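Local coordinates for MGS-M4 (Unidentified, PDB 4Q3M), which probably acts as an NAD(P)H-dependent oxidoreductase of the aldo-keto reductase family, although its natural substrate is unknown, at residues Trp107-Tyr111 and His141-Tyr145; Tyr184-His190 and Lys264-Glu268; Gln214-Trp219 and Asp242-Leu248. All blocks are in the same frame, centred on the assembly; numbering follows the deposited sequence.

Interaction 1: Trp107-Tyr111 and His141-Tyr145; sequences WFKGY and HHLMY
Phe108 lays its ring flat on the imidazole of His142, a face-to-face stack with centroids 3.5 Å apart and planes only 14° from parallel. With CG anti to the backbone N (chi1 -179°), the phenyl ring reaches across from the loop to the helix, and His142 CD2 comes to lie over its centre, while Gly110 N lies over its other face. The imidazole is held at both nitrogens, ND1 by the backbone N of Asn139 and NE2 by Asp270 OD1, which fixes its rotation under the phenyl ring. The loop leaves strand 102-105 and helix 140-149 follows strand 133-136, so the contact joins the chain beyond two neighbouring parallel strands of the TIM barrel. Gly110 then occupies the N-cap position of helix 111-126, and Tyr111 begins that helix. Tyr111 CB sits over the middle of the Tyr145 ring, 3.6 Å from its centroid. The two phenol rings are inclined by 33° and meet obliquely, Tyr111 CD1 nearest Tyr145 CG at 3.5 Å. Farther out, the Tyr111 hydroxyl comes in at the edge of the His141 imidazole beside CD2, while His141 itself packs on Val140 of the second subunit.

Interaction 2: Tyr184-His190 and Lys264-Glu268; sequences YAPLMSH and KIFTE. With SO4 (sulfate ion), chain G.
Phe266 pushes its ring as a wedge into a hollow formed by Tyr184, Ala185 and Ser189. Tyr184 supplies one wall: Tyr184 CE1 stands 3.7 Å from Phe266 CD2, over a face of the phenyl, and the two rings meet obliquely, planes 59° apart. The rim of the wedge is met near its plane by two small bumps, Ala185 CB at 3.5 Å from Phe266 CE2 and Ser189 CB at 3.7 Å from Phe266 CZ. Were Phe266 an alanine, the hollow would probably be left unfilled, and Tyr184 CE1 and Ala185 CB without the ring they pack against. Tyr184 closes strand 180-184 of the TIM barrel; in aldo-keto reductases a tyrosine at this strand end commonly stacks on the nicotinamide, and the turn after it receives the cofactor's diphosphate. Consistent with that, sulfate O4 accepts bonds from Leu187 N and Ser189 N, both 2.8 Å, and the ion is also bound by Lys230 N. Beside the wedge, Ile265 forks: CG1 anti to the carbonyl carbon (chi1 -58°) and a chain extended beyond it carry Ile265 CD1 to within 3.4 Å of Met188 O, while Ile265 CG2 meets His190 NE2 at 3.5 Å. Glu160 holds the C-terminal loop in place, taking the backbone N of Ile265 and of Phe266 and pairing with Lys264 NZ.

Interaction 3: Gln214-Trp219 and Asp242-Leu248; sequences QIAIRW and DVFDFTL
Arg218 lies across the middle of the loop, its aliphatic part wedged between Val243 and Phe246. Arg218 CB is 3.5 Å from both Val243 CG2 and Phe246 CZ, and Arg218 CG has Leu248 CG at 3.8 Å. Leaving the helix trans to its own N (chi1 -178°), the chain bends at chi2 (59°), passes over a face of the Phe246 ring and brings the guanidinium among the loop carbonyls. There Arg218 NH1 gives a weak, bent hydrogen bond to Val243 O (3.3 Å, 131°), while Phe246 O lies over one guanidinium face, poorly placed for a bond from NE. Along the helix, Ile215 CD1 touches Phe246 CE1 at 3.9 Å, Ile217 meets Val243 through their CG2 methyls, and Leu248 CD1 rests 3.7 Å from Trp219 N. One turn on, Glu222 OE2 pairs with Arg218 NE and also takes Leu248 N and Thr247 OG1, so a single carboxylate aligns the arginine with the strip it crosses. At the far end Gln214 is fixed by Thr211 N and Gln239 O. Beyond the loop, His208 meets the Phe246 ring. The arrangement belongs to the outer layer of an aldo-keto reductase TIM barrel, where the chain after the last strand, 226-227, runs through helix 234-241 and this loop into a further helix, 250-257.

From the N terminus, interaction 1 comes first, closing a loop of 29 residues that holds the rest of helix 111-126 and strand 133-136. Interaction 2 opens after it has closed and spans 73 residues, bringing the C-terminal loop 264-268 back to the end of strand 180-184. Interaction 3 lies wholly within that span and ties helix 212-222 to the loop joining helices 234-241 and 250-257. Interaction 2 touches both others: Thr267 O packs on Trp107 CZ3 at 3.8 Å, and Pro186 O on Ala216 CB at 4.0 Å. Interactions 1 and 3 lie on opposite sides of the chain's centre, their nearest atoms about 17 Å apart. Interactions 1 and 2 also reach the second subunit.

Interaction 1: Trp107-Tyr111 and His141-Tyr145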
# COMPACT_ATOMS: atom_id res chain seq x y z
N TRP A 107 -10.31 9.88 1.15
CA TRP A 107 -8.97 9.53 0.68
C TRP A 107 -7.96 10.63 1.01
O TRP A 107 -8.33 11.78 1.25
CB TRP A 107 -8.97 9.27 -0.83
CG TRP A 107 -9.80 8.09 -1.26
CD1 TRP A 107 -11.12 8.11 -1.60
CD2 TRP A 107 -9.35 6.74 -1.42
NE1 TRP A 107 -11.53 6.84 -1.95
CE2 TRP A 107 -10.46 5.99 -1.85
CE3 TRP A 107 -8.13 6.09 -1.24
CZ2 TRP A 107 -10.38 4.62 -2.10
CZ3 TRP A 107 -8.05 4.74 -1.49
CH2 TRP A 107 -9.17 4.01 -1.92
N PHE A 108 -6.68 10.26 1.01
CA PHE A 108 -5.61 11.24 1.19
C PHE A 108 -5.29 11.92 -0.13
O PHE A 108 -5.03 11.26 -1.13
CB PHE A 108 -4.36 10.57 1.77
CG PHE A 108 -3.22 11.52 2.01
CD1 PHE A 108 -3.20 12.33 3.13
CD2 PHE A 108 -2.17 11.60 1.11
CE1 PHE A 108 -2.15 13.21 3.35
CE2 PHE A 108 -1.12 12.48 1.32
CZ PHE A 108 -1.11 13.28 2.45
N LYS A 109 -5.30 13.25 -0.12
CA LYS A 109 -5.03 14.03 -1.32
C LYS A 109 -4.03 15.15 -1.04
O LYS A 109 -4.22 16.28 -1.48
CB LYS A 109 -6.33 14.62 -1.88
CG LYS A 109 -7.37 13.59 -2.28
CD LYS A 109 -6.99 12.88 -3.57
CE LYS A 109 -6.99 13.84 -4.75
NZ LYS A 109 -6.77 13.14 -6.04
N GLY A 110 -2.97 14.82 -0.31
CA GLY A 110 -1.98 15.80 0.07
C GLY A 110 -2.20 16.29 1.50
O GLY A 110 -3.33 16.31 1.98
N TYR A 111 -1.12 16.67 2.17
CA TYR A 111 -1.20 17.10 3.56
C TYR A 111 -2.02 18.38 3.71
O TYR A 111 -2.86 18.47 4.60
CB TYR A 111 0.20 17.31 4.14
CG TYR A 111 1.03 16.05 4.23
CD1 TYR A 111 0.61 14.98 5.01
CD2 TYR A 111 2.24 15.94 3.57
CE1 TYR A 111 1.36 13.83 5.10
CE2 TYR A 111 3.01 14.79 3.66
CZ TYR A 111 2.56 13.74 4.43
OH TYR A 111 3.32 12.59 4.52
N HIS A 141 2.02 7.83 7.95
CA HIS A 141 2.59 9.17 7.82
C HIS A 141 1.51 10.22 7.58
O HIS A 141 1.71 11.40 7.89
CB HIS A 141 3.65 9.22 6.71
CG HIS A 141 3.16 8.76 5.38
ND1 HIS A 141 2.96 7.43 5.07
CD2 HIS A 141 2.84 9.46 4.26
CE1 HIS A 141 2.54 7.33 3.82
NE2 HIS A 141 2.45 8.55 3.31
N HIS A 142 0.38 9.80 7.04
CA HIS A 142 -0.77 10.69 6.89
C HIS A 142 -1.36 11.01 8.26
O HIS A 142 -1.73 12.14 8.55
CB HIS A 142 -1.83 10.08 5.98
CG HIS A 142 -1.33 9.71 4.63
ND1 HIS A 142 -1.82 8.64 3.91
CD2 HIS A 142 -0.37 10.27 3.85
CE1 HIS A 142 -1.19 8.55 2.76
NE2 HIS A 142 -0.31 9.53 2.69
N LEU A 143 -1.43 9.98 9.11
CA LEU A 143 -1.97 10.14 10.45
C LEU A 143 -1.03 10.98 11.32
O LEU A 143 -1.49 11.79 12.12
CB LEU A 143 -2.20 8.77 11.10
CG LEU A 143 -3.26 7.89 10.43
CD1 LEU A 143 -3.34 6.53 11.11
CD2 LEU A 143 -4.62 8.58 10.44
N MET A 144 0.27 10.77 11.16
CA MET A 144 1.27 11.52 11.92
C MET A 144 1.12 13.02 11.69
O MET A 144 1.31 13.82 12.61
CB MET A 144 2.69 11.08 11.54
CG MET A 144 3.02 9.64 11.89
SD MET A 144 4.79 9.27 11.91
CE MET A 144 5.22 9.56 10.21
N TYR A 145 0.77 13.40 10.47
CA TYR A 145 0.58 14.80 10.12
C TYR A 145 -0.64 15.38 10.82
O TYR A 145 -0.61 16.51 11.31
CB TYR A 145 0.45 14.96 8.60
CG TYR A 145 0.36 16.40 8.15
CD1 TYR A 145 1.51 17.17 7.98
CD2 TYR A 145 -0.87 16.99 7.88
CE1 TYR A 145 1.44 18.48 7.57
CE2 TYR A 145 -0.95 18.31 7.46
CZ TYR A 145 0.20 19.05 7.31
OH TYR A 145 0.13 20.36 6.89

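Interaction 2: Tyr184-His190 and Lys264-Glu268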
# COMPACT_ATOMS: atom_id res chain seq x y z
N TYR A 184 -13.27 -1.65 6.41
CA TYR A 184 -14.18 -1.83 5.29
C TYR A 184 -13.64 -2.96 4.42
O TYR A 184 -12.49 -3.37 4.57
CB TYR A 184 -14.38 -0.53 4.49
CG TYR A 184 -13.26 -0.14 3.54
CD1 TYR A 184 -13.15 -0.71 2.28
CD2 TYR A 184 -12.35 0.85 3.88
CE1 TYR A 184 -12.15 -0.34 1.40
CE2 TYR A 184 -11.34 1.23 3.01
CZ TYR A 184 -11.25 0.63 1.77
OH TYR A 184 -10.25 1.01 0.90
N ALA A 185 -14.48 -3.45 3.52
CA ALA A 185 -14.22 -4.68 2.78
C ALA A 185 -13.78 -5.83 3.70
O ALA A 185 -12.75 -6.46 3.46
CB ALA A 185 -13.16 -4.44 1.70
N PRO A 186 -14.57 -6.11 4.76
CA PRO A 186 -14.14 -7.18 5.67
C PRO A 186 -14.31 -8.56 5.05
O PRO A 186 -13.70 -9.53 5.52
CB PRO A 186 -15.06 -7.00 6.87
CG PRO A 186 -16.30 -6.44 6.29
CD PRO A 186 -15.88 -5.56 5.14
N LEU A 187 -15.14 -8.66 4.02
CA LEU A 187 -15.33 -9.91 3.30
C LEU A 187 -14.56 -9.89 1.99
O LEU A 187 -14.90 -10.60 1.04
CB LEU A 187 -16.81 -10.16 3.04
CG LEU A 187 -17.71 -10.24 4.28
CD1 LEU A 187 -19.11 -10.70 3.92
CD2 LEU A 187 -17.09 -11.15 5.34
N MET A 188 -13.52 -9.06 1.94
CA MET A 188 -12.64 -8.91 0.78
C MET A 188 -13.37 -8.44 -0.47
O MET A 188 -12.88 -8.63 -1.59
CB MET A 188 -11.91 -10.23 0.49
CG MET A 188 -10.89 -10.62 1.55
SD MET A 188 -9.96 -12.11 1.13
CE MET A 188 -9.17 -11.60 -0.39
N SER A 189 -14.53 -7.81 -0.28
CA SER A 189 -15.29 -7.18 -1.36
C SER A 189 -15.50 -8.09 -2.57
O SER A 189 -15.92 -9.24 -2.43
CB SER A 189 -14.61 -5.89 -1.81
OG SER A 189 -15.30 -5.29 -2.89
N HIS A 190 -15.19 -7.56 -3.76
CA HIS A 190 -15.38 -8.30 -5.01
C HIS A 190 -14.44 -9.50 -5.11
O HIS A 190 -14.62 -10.37 -5.96
CB HIS A 190 -15.17 -7.37 -6.20
CG HIS A 190 -13.80 -6.78 -6.29
ND1 HIS A 190 -12.77 -7.40 -6.97
CD2 HIS A 190 -13.28 -5.64 -5.78
CE1 HIS A 190 -11.68 -6.66 -6.87
NE2 HIS A 190 -11.96 -5.58 -6.16
N LYS A 264 -3.00 -6.20 -0.88
CA LYS A 264 -3.99 -5.13 -0.76
C LYS A 264 -4.86 -5.06 -2.01
O LYS A 264 -4.35 -5.03 -3.13
CB LYS A 264 -3.29 -3.79 -0.50
CG LYS A 264 -4.25 -2.63 -0.32
CD LYS A 264 -3.56 -1.44 0.33
CE LYS A 264 -4.49 -0.25 0.44
NZ LYS A 264 -5.78 -0.60 1.09
N ILE A 265 -6.17 -5.02 -1.81
CA ILE A 265 -7.11 -5.03 -2.92
C ILE A 265 -7.30 -3.65 -3.53
O ILE A 265 -7.23 -3.48 -4.75
CB ILE A 265 -8.49 -5.57 -2.48
CG1 ILE A 265 -8.35 -6.98 -1.91
CG2 ILE A 265 -9.47 -5.55 -3.64
CD1 ILE A 265 -9.66 -7.57 -1.42
N PHE A 266 -7.52 -2.65 -2.68
CA PHE A 266 -7.88 -1.32 -3.16
C PHE A 266 -6.67 -0.40 -3.35
O PHE A 266 -5.55 -0.75 -2.99
CB PHE A 266 -8.89 -0.68 -2.21
CG PHE A 266 -10.21 -1.39 -2.18
CD1 PHE A 266 -11.18 -1.12 -3.14
CD2 PHE A 266 -10.49 -2.33 -1.21
CE1 PHE A 266 -12.40 -1.78 -3.12
CE2 PHE A 266 -11.71 -2.99 -1.18
CZ PHE A 266 -12.66 -2.71 -2.14
N THR A 267 -6.94 0.78 -3.91
CA THR A 267 -5.91 1.74 -4.30
C THR A 267 -4.88 2.02 -3.20
O THR A 267 -5.24 2.22 -2.04
CB THR A 267 -6.54 3.08 -4.72
OG1 THR A 267 -7.60 2.83 -5.66
CG2 THR A 267 -5.51 4.00 -5.35
N GLU A 268 -3.61 2.02 -3.58
CA GLU A 268 -2.52 2.32 -2.66
C GLU A 268 -2.69 3.72 -2.09
O GLU A 268 -3.10 4.64 -2.81
CB GLU A 268 -1.17 2.16 -3.36
CG GLU A 268 0.00 1.88 -2.42
CD GLU A 268 0.51 3.12 -1.72
OE1 GLU A 268 0.49 4.20 -2.33
OE2 GLU A 268 0.93 3.00 -0.54
S SO4 G . -17.48 -6.48 1.88
O1 SO4 G . -18.30 -7.04 0.81
O2 SO4 G . -17.34 -5.04 1.69
O3 SO4 G . -18.14 -6.73 3.16
O4 SO4 G . -16.17 -7.10 1.87

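Interaction 3: Gln214-Trp219 and Asp242-Leu248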
# COMPACT_ATOMS: atom_id res chain seq x y z
N GLN A 214 -19.26 -14.84 8.65
CA GLN A 214 -19.52 -14.62 10.07
C GLN A 214 -18.24 -14.73 10.89
O GLN A 214 -18.06 -14.05 11.90
CB GLN A 214 -20.54 -15.63 10.59
CG GLN A 214 -21.96 -15.38 10.12
CD GLN A 214 -22.93 -16.44 10.62
OE1 GLN A 214 -22.59 -17.62 10.68
NE2 GLN A 214 -24.13 -16.02 10.98
N ILE A 215 -17.34 -15.60 10.43
CA ILE A 215 -16.04 -15.79 11.05
C ILE A 215 -15.15 -14.57 10.90
O ILE A 215 -14.65 -14.03 11.88
CB ILE A 215 -15.33 -17.01 10.46
CG1 ILE A 215 -16.01 -18.30 10.93
CG2 ILE A 215 -13.84 -16.97 10.78
CD1 ILE A 215 -16.48 -18.27 12.37
N ALA A 216 -14.94 -14.16 9.65
CA ALA A 216 -14.07 -13.03 9.33
C ALA A 216 -14.53 -11.77 10.06
O ALA A 216 -13.72 -10.95 10.48
CB ALA A 216 -14.04 -12.79 7.83
N ILE A 217 -15.84 -11.65 10.22
CA ILE A 217 -16.43 -10.53 10.94
C ILE A 217 -16.09 -10.61 12.43
O ILE A 217 -15.64 -9.64 13.03
CB ILE A 217 -17.95 -10.48 10.75
CG1 ILE A 217 -18.28 -10.24 9.28
CG2 ILE A 217 -18.57 -9.39 11.62
CD1 ILE A 217 -19.75 -10.38 8.95
N ARG A 218 -16.31 -11.79 13.02
CA ARG A 218 -16.03 -12.01 14.44
C ARG A 218 -14.57 -11.79 14.77
O ARG A 218 -14.23 -11.24 15.82
CB ARG A 218 -16.45 -13.42 14.86
CG ARG A 218 -16.24 -13.70 16.34
CD ARG A 218 -17.03 -12.73 17.20
NE ARG A 218 -16.59 -12.75 18.59
CZ ARG A 218 -17.12 -11.99 19.55
NH1 ARG A 218 -18.10 -11.15 19.27
NH2 ARG A 218 -16.66 -12.08 20.79
N TRP A 219 -13.69 -12.23 13.88
CA TRP A 219 -12.25 -12.08 14.05
C TRP A 219 -11.88 -10.61 14.21
O TRP A 219 -11.02 -10.26 15.02
CB TRP A 219 -11.51 -12.71 12.88
CG TRP A 219 -10.07 -12.34 12.79
CD1 TRP A 219 -9.06 -12.77 13.60
CD2 TRP A 219 -9.46 -11.47 11.83
NE1 TRP A 219 -7.86 -12.22 13.21
CE2 TRP A 219 -8.08 -11.42 12.12
CE3 TRP A 219 -9.95 -10.73 10.75
CZ2 TRP A 219 -7.19 -10.66 11.37
CZ3 TRP A 219 -9.06 -9.97 10.01
CH2 TRP A 219 -7.70 -9.94 10.32
N ASP A 242 -25.45 -11.89 12.94
CA ASP A 242 -25.44 -12.98 13.91
C ASP A 242 -24.00 -13.35 14.25
O ASP A 242 -23.47 -14.36 13.78
CB ASP A 242 -26.19 -14.20 13.37
CG ASP A 242 -26.41 -15.26 14.43
OD1 ASP A 242 -26.40 -14.91 15.63
OD2 ASP A 242 -26.60 -16.44 14.06
N VAL A 243 -23.36 -12.51 15.07
CA VAL A 243 -21.94 -12.64 15.34
C VAL A 243 -21.65 -12.35 16.81
O VAL A 243 -20.49 -12.20 17.22
CB VAL A 243 -21.14 -11.69 14.41
CG1 VAL A 243 -21.22 -10.25 14.90
CG2 VAL A 243 -19.69 -12.14 14.27
N PHE A 244 -22.70 -12.29 17.62
CA PHE A 244 -22.56 -11.99 19.04
C PHE A 244 -23.09 -13.13 19.92
O PHE A 244 -23.46 -12.90 21.07
CB PHE A 244 -23.29 -10.69 19.38
CG PHE A 244 -22.89 -9.53 18.53
CD1 PHE A 244 -21.70 -8.86 18.77
CD2 PHE A 244 -23.69 -9.10 17.49
CE1 PHE A 244 -21.32 -7.78 17.99
CE2 PHE A 244 -23.32 -8.03 16.70
CZ PHE A 244 -22.13 -7.37 16.95
N ASP A 245 -23.11 -14.34 19.37
CA ASP A 245 -23.57 -15.50 20.12
C ASP A 245 -22.47 -16.54 20.25
O ASP A 245 -22.72 -17.67 20.68
CB ASP A 245 -24.81 -16.11 19.46
CG ASP A 245 -24.55 -16.55 18.04
OD1 ASP A 245 -23.61 -16.02 17.41
OD2 ASP A 245 -25.29 -17.44 17.55
N PHE A 246 -21.25 -16.17 19.88
CA PHE A 246 -20.11 -17.06 20.00
C PHE A 246 -18.80 -16.28 20.10
O PHE A 246 -18.79 -15.05 19.96
CB PHE A 246 -20.05 -18.03 18.82
CG PHE A 246 -19.44 -17.45 17.58
CD1 PHE A 246 -18.21 -17.89 17.13
CD2 PHE A 246 -20.09 -16.46 16.86
CE1 PHE A 246 -17.64 -17.36 15.99
CE2 PHE A 246 -19.52 -15.92 15.72
CZ PHE A 246 -18.30 -16.38 15.28
N THR A 247 -17.71 -16.99 20.35
CA THR A 247 -16.41 -16.36 20.53
C THR A 247 -15.31 -17.15 19.82
O THR A 247 -15.51 -18.29 19.42
CB THR A 247 -16.05 -16.24 22.02
OG1 THR A 247 -14.75 -15.67 22.16
CG2 THR A 247 -16.07 -17.61 22.69
N LEU A 248 -14.15 -16.52 19.66
CA LEU A 248 -13.00 -17.17 19.04
C LEU A 248 -11.86 -17.30 20.04
O LEU A 248 -11.41 -16.31 20.61
CB LEU A 248 -12.54 -16.40 17.81
CG LEU A 248 -13.54 -16.31 16.65
CD1 LEU A 248 -12.99 -15.43 15.53
CD2 LEU A 248 -13.88 -17.70 16.13